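Local atomic coordinates of hypothetical protein (Legionella pneumophila subsp. pneumophila, PDB entry 4G2A), a protein that is of unknown function but may bind nutrients, and combines a DUF4424 region with a helical YARHG region. Residues 237-248 with 269-277. Numbering follows the deposited sequence.
Sequences ISYVRYKVIYPW and LRNTIYAQY. With SO4 (sulfate ion), chain M.
L269 grips W248 with both methyls: CD2 lies over the indole face, 3.9 Å from the centroid of the five-membered ring in a CH-pi contact, while CD1 reaches NE1 and also meets CG1 of V244. L258 of helix 254-259 closes in on both residues. One turn on, T272 holds its methyl CG2 anti to the backbone N, which sends it across to rest between CG1 of V240 at 3.8 Å and CG1 of V244; OG1 stays beside the N and bonds to O of F268. I273 packs CG1 on CD1 of I245. Q276 then changes the character of the contact. Its extended chain crosses V240 at a slant, CG against CG1, and OE1 takes the NE hydrogen of R241 at 2.8 Å, almost straight at 174°, in the guanidinium plane but with the amide turned 83° to it. NE2 bonds back to O of I273 and out to D311, so the amide is held at both ends. Finally Y277 OH accepts a bent bond from NH2 of R241 at 3.1 Å, tilted from the guanidinium plane, and bonds D311 as well, while CD1 of I237 sits 3.3 Å from O of Q276. A sulfate, probably from the crystallisation liquor, accepts hydrogen bonds from NH1 (to O2) and NH2 (to O4) of R241. The axes of the two short helical segments, roughly antiparallel at 153°, come within 10.4 Å, forming an apolar seam with a polar end in the helical C-terminal part of the chain, which holds the YARHG sequence family and comes after the beta-rich part.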
loop_
_atom_site.group_PDB
_atom_site.type_symbol
_atom_site.label_atom_id
_atom_site.label_comp_id
_atom_site.label_asym_id
_atom_site.label_seq_id
_atom_site.Cartn_x
_atom_site.Cartn_y
_atom_site.Cartn_z
ATOM N N ILE A 237 -9.217 11.104 -4.957
ATOM C CA ILE A 237 -10.225 10.740 -5.962
ATOM C C ILE A 237 -10.992 9.480 -5.507
ATOM O O ILE A 237 -12.212 9.460 -5.634
ATOM C CB ILE A 237 -9.581 10.555 -7.379
ATOM C CG1 ILE A 237 -8.682 11.757 -7.796
ATOM C CG2 ILE A 237 -10.610 10.187 -8.436
ATOM C CD1 ILE A 237 -9.121 12.636 -8.910
ATOM N N SER A 238 -10.289 8.445 -4.973
ATOM C CA SER A 238 -10.943 7.210 -4.525
ATOM C C SER A 238 -11.938 7.472 -3.384
ATOM O O SER A 238 -12.974 6.811 -3.335
ATOM C CB SER A 238 -9.920 6.161 -4.093
ATOM O OG SER A 238 -9.058 5.796 -5.156
ATOM N N TYR A 239 -11.624 8.413 -2.469
ATOM C CA TYR A 239 -12.542 8.745 -1.388
ATOM C C TYR A 239 -13.828 9.346 -1.961
ATOM O O TYR A 239 -14.919 8.876 -1.642
ATOM C CB TYR A 239 -11.911 9.694 -0.350
ATOM C CG TYR A 239 -12.946 10.257 0.594
ATOM C CD1 TYR A 239 -13.420 9.509 1.667
ATOM C CD2 TYR A 239 -13.522 11.504 0.364
ATOM C CE1 TYR A 239 -14.427 9.997 2.503
ATOM C CE2 TYR A 239 -14.527 11.999 1.189
ATOM C CZ TYR A 239 -14.970 11.246 2.264
ATOM O OH TYR A 239 -15.955 11.742 3.082
ATOM N N VAL A 240 -13.697 10.369 -2.818
ATOM C CA VAL A 240 -14.830 11.066 -3.438
ATOM C C VAL A 240 -15.646 10.109 -4.327
ATOM O O VAL A 240 -16.869 10.171 -4.303
ATOM C CB VAL A 240 -14.351 12.335 -4.199
ATOM C CG1 VAL A 240 -15.505 13.048 -4.916
ATOM C CG2 VAL A 240 -13.665 13.295 -3.241
ATOM N N ARG A 241 -15.002 9.197 -5.050
ATOM C CA ARG A 241 -15.725 8.261 -5.908
ATOM C C ARG A 241 -16.518 7.214 -5.123
ATOM O O ARG A 241 -17.711 7.065 -5.348
ATOM C CB ARG A 241 -14.775 7.575 -6.890
ATOM C CG ARG A 241 -14.329 8.560 -7.935
ATOM C CD ARG A 241 -13.508 7.965 -9.034
ATOM N NE ARG A 241 -13.188 9.012 -10.005
ATOM C CZ ARG A 241 -12.526 8.802 -11.134
ATOM N NH1 ARG A 241 -12.117 7.579 -11.453
ATOM N NH2 ARG A 241 -12.284 9.809 -11.965
ATOM N N TYR A 242 -15.891 6.529 -4.191
ATOM C CA TYR A 242 -16.550 5.444 -3.487
ATOM C C TYR A 242 -17.373 5.864 -2.276
ATOM O O TYR A 242 -18.300 5.135 -1.926
ATOM C CB TYR A 242 -15.522 4.401 -3.089
ATOM C CG TYR A 242 -14.969 3.663 -4.284
ATOM C CD1 TYR A 242 -13.886 4.164 -5.001
ATOM C CD2 TYR A 242 -15.535 2.468 -4.709
ATOM C CE1 TYR A 242 -13.348 3.467 -6.082
ATOM C CE2 TYR A 242 -15.006 1.755 -5.786
ATOM C CZ TYR A 242 -13.912 2.259 -6.473
ATOM O OH TYR A 242 -13.408 1.550 -7.542
ATOM N N LYS A 243 -17.061 7.002 -1.639
ATOM C CA LYS A 243 -17.795 7.438 -0.453
ATOM C C LYS A 243 -18.785 8.567 -0.742
ATOM O O LYS A 243 -19.644 8.833 0.103
ATOM C CB LYS A 243 -16.833 7.872 0.675
ATOM C CG LYS A 243 -15.820 6.807 1.116
ATOM C CD LYS A 243 -16.429 5.527 1.683
ATOM C CE LYS A 243 -17.237 5.738 2.940
ATOM N NZ LYS A 243 -17.672 4.437 3.505
ATOM N N VAL A 244 -18.673 9.245 -1.895
ATOM C CA VAL A 244 -19.574 10.359 -2.184
ATOM C C VAL A 244 -20.362 10.098 -3.468
ATOM O O VAL A 244 -21.582 10.109 -3.396
ATOM C CB VAL A 244 -18.881 11.759 -2.195
ATOM C CG1 VAL A 244 -19.909 12.878 -2.287
ATOM C CG2 VAL A 244 -18.003 11.976 -0.945
ATOM N N ILE A 245 -19.704 9.855 -4.622
ATOM C CA ILE A 245 -20.392 9.708 -5.922
ATOM C C ILE A 245 -21.126 8.355 -6.069
ATOM O O ILE A 245 -22.337 8.354 -6.307
ATOM C CB ILE A 245 -19.446 9.950 -7.149
ATOM C CG1 ILE A 245 -18.575 11.259 -7.083
ATOM C CG2 ILE A 245 -20.154 9.794 -8.492
ATOM C CD1 ILE A 245 -19.158 12.528 -6.546
ATOM N N TYR A 246 -20.394 7.221 -5.989
ATOM C CA TYR A 246 -20.954 5.880 -6.216
ATOM C C TYR A 246 -22.116 5.522 -5.228
ATOM O O TYR A 246 -23.092 4.949 -5.707
ATOM C CB TYR A 246 -19.858 4.791 -6.216
ATOM C CG TYR A 246 -18.778 4.932 -7.281
ATOM C CD1 TYR A 246 -18.815 5.966 -8.222
ATOM C CD2 TYR A 246 -17.704 4.046 -7.335
ATOM C CE1 TYR A 246 -17.798 6.127 -9.167
ATOM C CE2 TYR A 246 -16.690 4.188 -8.289
ATOM C CZ TYR A 246 -16.743 5.226 -9.207
ATOM O OH TYR A 246 -15.752 5.353 -10.158
ATOM N N PRO A 247 -22.119 5.878 -3.909
ATOM C CA PRO A 247 -23.291 5.539 -3.076
ATOM C C PRO A 247 -24.599 6.110 -3.640
ATOM O O PRO A 247 -25.603 5.397 -3.601
ATOM C CB PRO A 247 -22.950 6.148 -1.721
ATOM C CG PRO A 247 -21.471 6.187 -1.703
ATOM C CD PRO A 247 -21.071 6.524 -3.093
ATOM N N TRP A 248 -24.573 7.355 -4.221
ATOM C CA TRP A 248 -25.731 7.997 -4.859
ATOM C C TRP A 248 -26.117 7.298 -6.148
ATOM O O TRP A 248 -27.312 7.173 -6.445
ATOM C CB TRP A 248 -25.476 9.487 -5.157
ATOM C CG TRP A 248 -25.536 10.352 -3.946
ATOM C CD1 TRP A 248 -24.495 10.994 -3.348
ATOM C CD2 TRP A 248 -26.694 10.635 -3.151
ATOM N NE1 TRP A 248 -24.919 11.621 -2.197
ATOM C CE2 TRP A 248 -26.270 11.425 -2.057
ATOM C CE3 TRP A 248 -28.053 10.281 -3.245
ATOM C CZ2 TRP A 248 -27.163 11.908 -1.094
ATOM C CZ3 TRP A 248 -28.931 10.750 -2.282
ATOM C CH2 TRP A 248 -28.483 11.546 -1.219
ATOM N N LEU A 269 -22.753 18.708 -2.521
ATOM C CA LEU A 269 -22.674 17.446 -3.268
ATOM C C LEU A 269 -22.332 17.680 -4.729
ATOM O O LEU A 269 -21.471 16.973 -5.270
ATOM C CB LEU A 269 -23.981 16.621 -3.169
ATOM C CG LEU A 269 -24.073 15.377 -4.079
ATOM C CD1 LEU A 269 -23.018 14.320 -3.709
ATOM C CD2 LEU A 269 -25.437 14.779 -4.045
ATOM N N ARG A 270 -23.024 18.645 -5.372
ATOM C CA ARG A 270 -22.828 19.002 -6.771
ATOM C C ARG A 270 -21.411 19.489 -7.029
ATOM O O ARG A 270 -20.803 19.108 -8.029
ATOM C CB ARG A 270 -23.827 20.108 -7.182
ATOM C CG ARG A 270 -23.558 20.729 -8.565
ATOM C CD ARG A 270 -24.309 22.029 -8.820
ATOM N NE ARG A 270 -25.759 21.890 -8.684
ATOM C CZ ARG A 270 -26.563 21.315 -9.578
ATOM N NH1 ARG A 270 -26.062 20.786 -10.697
ATOM N NH2 ARG A 270 -27.869 21.245 -9.355
ATOM N N ASN A 271 -20.920 20.383 -6.166
ATOM C CA ASN A 271 -19.632 21.014 -6.338
ATOM C C ASN A 271 -18.463 20.073 -5.996
ATOM O O ASN A 271 -17.393 20.230 -6.592
ATOM C CB ASN A 271 -19.603 22.318 -5.575
ATOM C CG ASN A 271 -20.367 23.377 -6.343
ATOM O OD1 ASN A 271 -19.873 23.922 -7.329
ATOM N ND2 ASN A 271 -21.625 23.615 -5.993
ATOM N N THR A 272 -18.711 19.017 -5.162
ATOM C CA THR A 272 -17.744 17.970 -4.794
ATOM C C THR A 272 -17.374 17.152 -6.066
ATOM O O THR A 272 -16.239 16.660 -6.181
ATOM C CB THR A 272 -18.356 17.113 -3.678
ATOM O OG1 THR A 272 -18.391 17.896 -2.495
ATOM C CG2 THR A 272 -17.585 15.812 -3.386
ATOM N N ILE A 273 -18.334 17.039 -7.018
ATOM C CA ILE A 273 -18.182 16.314 -8.285
ATOM C C ILE A 273 -17.029 16.940 -9.091
ATOM O O ILE A 273 -16.245 16.207 -9.694
ATOM C CB ILE A 273 -19.526 16.265 -9.091
ATOM C CG1 ILE A 273 -20.605 15.464 -8.324
ATOM C CG2 ILE A 273 -19.330 15.664 -10.490
ATOM C CD1 ILE A 273 -22.043 15.639 -8.813
ATOM N N TYR A 274 -16.891 18.284 -9.012
ATOM C CA TYR A 274 -15.873 19.090 -9.684
ATOM C C TYR A 274 -14.609 19.265 -8.832
ATOM O O TYR A 274 -13.519 19.332 -9.390
ATOM C CB TYR A 274 -16.447 20.486 -9.991
ATOM C CG TYR A 274 -17.692 20.475 -10.843
ATOM C CD1 TYR A 274 -17.609 20.461 -12.231
ATOM C CD2 TYR A 274 -18.955 20.566 -10.265
ATOM C CE1 TYR A 274 -18.750 20.514 -13.023
ATOM C CE2 TYR A 274 -20.110 20.571 -11.051
ATOM C CZ TYR A 274 -20.000 20.548 -12.431
ATOM O OH TYR A 274 -21.116 20.576 -13.233
ATOM N N ALA A 275 -14.771 19.393 -7.487
ATOM C CA ALA A 275 -13.703 19.575 -6.478
ATOM C C ALA A 275 -12.775 18.371 -6.443
ATOM O O ALA A 275 -11.612 18.489 -6.060
ATOM C CB ALA A 275 -14.311 19.798 -5.112
ATOM N N GLN A 276 -13.314 17.220 -6.870
ATOM C CA GLN A 276 -12.697 15.905 -7.080
ATOM C C GLN A 276 -11.444 16.056 -7.961
ATOM O O GLN A 276 -10.455 15.375 -7.732
ATOM C CB GLN A 276 -13.755 15.009 -7.805
ATOM C CG GLN A 276 -13.409 13.531 -7.959
ATOM C CD GLN A 276 -14.258 12.775 -8.966
ATOM O OE1 GLN A 276 -13.861 11.708 -9.461
ATOM N NE2 GLN A 276 -15.431 13.290 -9.318
ATOM N N TYR A 277 -11.502 16.955 -8.972
ATOM C CA TYR A 277 -10.420 17.184 -9.932
ATOM C C TYR A 277 -9.641 18.488 -9.660
ATOM O O TYR A 277 -8.764 18.872 -10.433
ATOM C CB TYR A 277 -10.999 17.173 -11.360
ATOM C CG TYR A 277 -11.769 15.903 -11.667
ATOM C CD1 TYR A 277 -11.112 14.680 -11.798
ATOM C CD2 TYR A 277 -13.156 15.918 -11.796
ATOM C CE1 TYR A 277 -11.813 13.506 -12.058
ATOM C CE2 TYR A 277 -13.869 14.750 -12.046
ATOM C CZ TYR A 277 -13.189 13.548 -12.195
ATOM O OH TYR A 277 -13.855 12.377 -12.457
HETATM S S SO4 M . -11.554 8.137 -15.314
HETATM O O1 SO4 M . -12.487 8.169 -16.452
HETATM O O2 SO4 M . -11.887 6.997 -14.440
HETATM O O3 SO4 M . -10.168 7.992 -15.803
HETATM O O4 SO4 M . -11.681 9.396 -14.568
#